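Local coordinates for coenzyme PQQ synthesis protein B (Methylobacterium extorquens, PDB 4Z7R), which may take part in the transport of pyrroloquinoline quinone or its precursor to the periplasm, and has a zinc-binding metallo-beta-lactamase fold, at residues L53-P58 and L190-G195. Residues are numbered along the deposited sequence; the frame is centred on the assembly and turned at random.
Sequences LLNASP and LAYIPG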
loop_
_atom_site.group_PDB
_atom_site.type_symbol
_atom_site.label_atom_id
_atom_site.label_comp_id
_atom_site.label_asym_id
_atom_site.label_seq_id
_atom_site.Cartn_x
_atom_site.Cartn_y
_atom_site.Cartn_z
ATOM N N LEU A 53 -11.443 -11.928 -0.371
ATOM C CA LEU A 53 -10.964 -10.654 0.143
ATOM C C LEU A 53 -12.019 -9.576 -0.041
ATOM O O LEU A 53 -12.489 -9.341 -1.151
ATOM C CB LEU A 53 -9.666 -10.244 -0.559
ATOM C CG LEU A 53 -8.891 -9.089 0.070
ATOM C CD1 LEU A 53 -8.164 -9.557 1.306
ATOM C CD2 LEU A 53 -7.911 -8.504 -0.936
ATOM N N LEU A 54 -12.395 -8.922 1.051
ATOM C CA LEU A 54 -13.327 -7.807 0.965
ATOM C C LEU A 54 -12.557 -6.496 1.043
ATOM O O LEU A 54 -12.016 -6.144 2.091
ATOM C CB LEU A 54 -14.392 -7.897 2.058
ATOM C CG LEU A 54 -15.443 -8.972 1.745
ATOM C CD1 LEU A 54 -15.138 -10.272 2.474
ATOM C CD2 LEU A 54 -16.851 -8.491 2.049
ATOM N N ASN A 55 -12.503 -5.808 -0.097
ATOM C CA ASN A 55 -11.731 -4.581 -0.307
ATOM C C ASN A 55 -10.228 -4.860 -0.338
ATOM O O ASN A 55 -9.735 -5.810 0.281
ATOM C CB ASN A 55 -12.107 -3.513 0.731
ATOM C CG ASN A 55 -13.541 -3.038 0.586
ATOM O OD1 ASN A 55 -14.007 -2.764 -0.521
ATOM N ND2 ASN A 55 -14.248 -2.938 1.705
ATOM N N ALA A 56 -9.504 -4.005 -1.051
ATOM C CA ALA A 56 -8.070 -4.183 -1.256
ATOM C C ALA A 56 -7.342 -2.884 -0.921
ATOM O O ALA A 56 -7.286 -1.962 -1.735
ATOM C CB ALA A 56 -7.749 -4.626 -2.672
ATOM N N SER A 57 -6.802 -2.816 0.291
ATOM C CA SER A 57 -6.264 -1.574 0.842
ATOM C C SER A 57 -4.826 -1.301 0.393
ATOM O O SER A 57 -4.138 -2.209 -0.066
ATOM C CB SER A 57 -6.343 -1.619 2.372
ATOM O OG SER A 57 -5.102 -2.006 2.933
ATOM N N PRO A 58 -4.367 -0.041 0.521
ATOM C CA PRO A 58 -2.976 0.286 0.185
ATOM C C PRO A 58 -1.956 -0.516 1.000
ATOM O O PRO A 58 -0.794 -0.602 0.606
ATOM C CB PRO A 58 -2.878 1.780 0.513
ATOM C CG PRO A 58 -4.278 2.283 0.387
ATOM C CD PRO A 58 -5.133 1.163 0.893
ATOM N N LEU A 190 -22.866 -13.090 8.459
ATOM C CA LEU A 190 -22.041 -11.930 8.775
ATOM C C LEU A 190 -22.448 -10.720 7.951
ATOM O O LEU A 190 -22.555 -10.801 6.725
ATOM C CB LEU A 190 -20.561 -12.242 8.528
ATOM C CG LEU A 190 -19.592 -11.052 8.516
ATOM C CD1 LEU A 190 -19.491 -10.399 9.878
ATOM C CD2 LEU A 190 -18.215 -11.473 8.019
ATOM N N ALA A 191 -22.670 -9.598 8.628
ATOM C CA ALA A 191 -22.922 -8.341 7.941
ATOM C C ALA A 191 -21.683 -7.456 8.009
ATOM O O ALA A 191 -21.193 -7.133 9.089
ATOM C CB ALA A 191 -24.129 -7.629 8.543
ATOM N N TYR A 192 -21.172 -7.091 6.839
ATOM C CA TYR A 192 -19.992 -6.242 6.723
ATOM C C TYR A 192 -20.331 -4.958 5.983
ATOM O O TYR A 192 -20.589 -4.972 4.779
ATOM C CB TYR A 192 -18.865 -6.998 6.018
ATOM C CG TYR A 192 -17.631 -6.181 5.701
ATOM C CD1 TYR A 192 -16.794 -5.714 6.703
ATOM C CD2 TYR A 192 -17.297 -5.896 4.382
ATOM C CE1 TYR A 192 -15.657 -4.972 6.399
ATOM C CE2 TYR A 192 -16.171 -5.164 4.068
ATOM C CZ TYR A 192 -15.356 -4.704 5.076
ATOM O OH TYR A 192 -14.238 -3.973 4.749
ATOM N N ILE A 193 -20.350 -3.852 6.719
ATOM C CA ILE A 193 -20.728 -2.551 6.175
ATOM C C ILE A 193 -19.735 -1.499 6.673
ATOM O O ILE A 193 -20.032 -0.750 7.604
ATOM C CB ILE A 193 -22.168 -2.155 6.580
ATOM C CG1 ILE A 193 -23.140 -3.320 6.350
ATOM C CG2 ILE A 193 -22.627 -0.920 5.817
ATOM C CD1 ILE A 193 -24.470 -3.149 7.044
ATOM N N PRO A 194 -18.540 -1.453 6.063
ATOM C CA PRO A 194 -17.469 -0.566 6.537
ATOM C C PRO A 194 -17.751 0.923 6.324
ATOM O O PRO A 194 -17.148 1.755 7.002
ATOM C CB PRO A 194 -16.263 -1.002 5.700
ATOM C CG PRO A 194 -16.860 -1.565 4.452
ATOM C CD PRO A 194 -18.130 -2.238 4.885
ATOM N N GLY A 195 -18.647 1.253 5.400
ATOM C CA GLY A 195 -18.996 2.640 5.146
ATOM C C GLY A 195 -20.498 2.847 5.088
ATOM O O GLY A 195 -21.189 2.192 4.312
#
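Y192 carries its CG trans to the backbone N (chi1 174°), and this stretches the ring from its strand across to L54 and N55. In N55, CG lies anti to the carbonyl carbon and beside the backbone N, which carries the amide out to the phenol. There ND2 of N55 donates a hydrogen bond to OH of Y192 at 3.2 Å. The bond is bent, with an N-H...O angle of 145°. OH sits close to the amide plane, and ND2 meets the ring at its edge. Amide and ring planes are turned 50° from each other. At the other end of the amide, OD1 of N55 accepts a hydrogen bond from T87 N. With both ends of the amide engaged, its rotation is fixed and its buried polar atoms are satisfied.

The strands involved, 51-54 and 188-193, belong to the two different beta-sheets of the metallo-beta-lactamase fold. The contact therefore lies in the core of the alpha-beta/beta-alpha sandwich, where the sheets pack together. CA of L54 and CA of Y192 are 8.9 Å apart, so side chains alone bridge the gap.

L54 supplies the apolar part. CD2 of L54 approaches CD2 of Y192 to 3.5 Å, obliquely to the ring. CB of L54 lies 3.8 Å from CE2 of Y192. The two side chains run past each other in opposite directions. I183, from strand 179-185, and V44, from strand 41-45, also pack on L54.

P194 follows directly after the strand and lies against one face of the Y192 ring. CD of P194 stands 3.6 Å above the ring plane of Y192, over its centre. CG of P194 reaches ND2 of N55 at 4.0 Å. The P194 side chain is about 7 Å from a bound zinc ion.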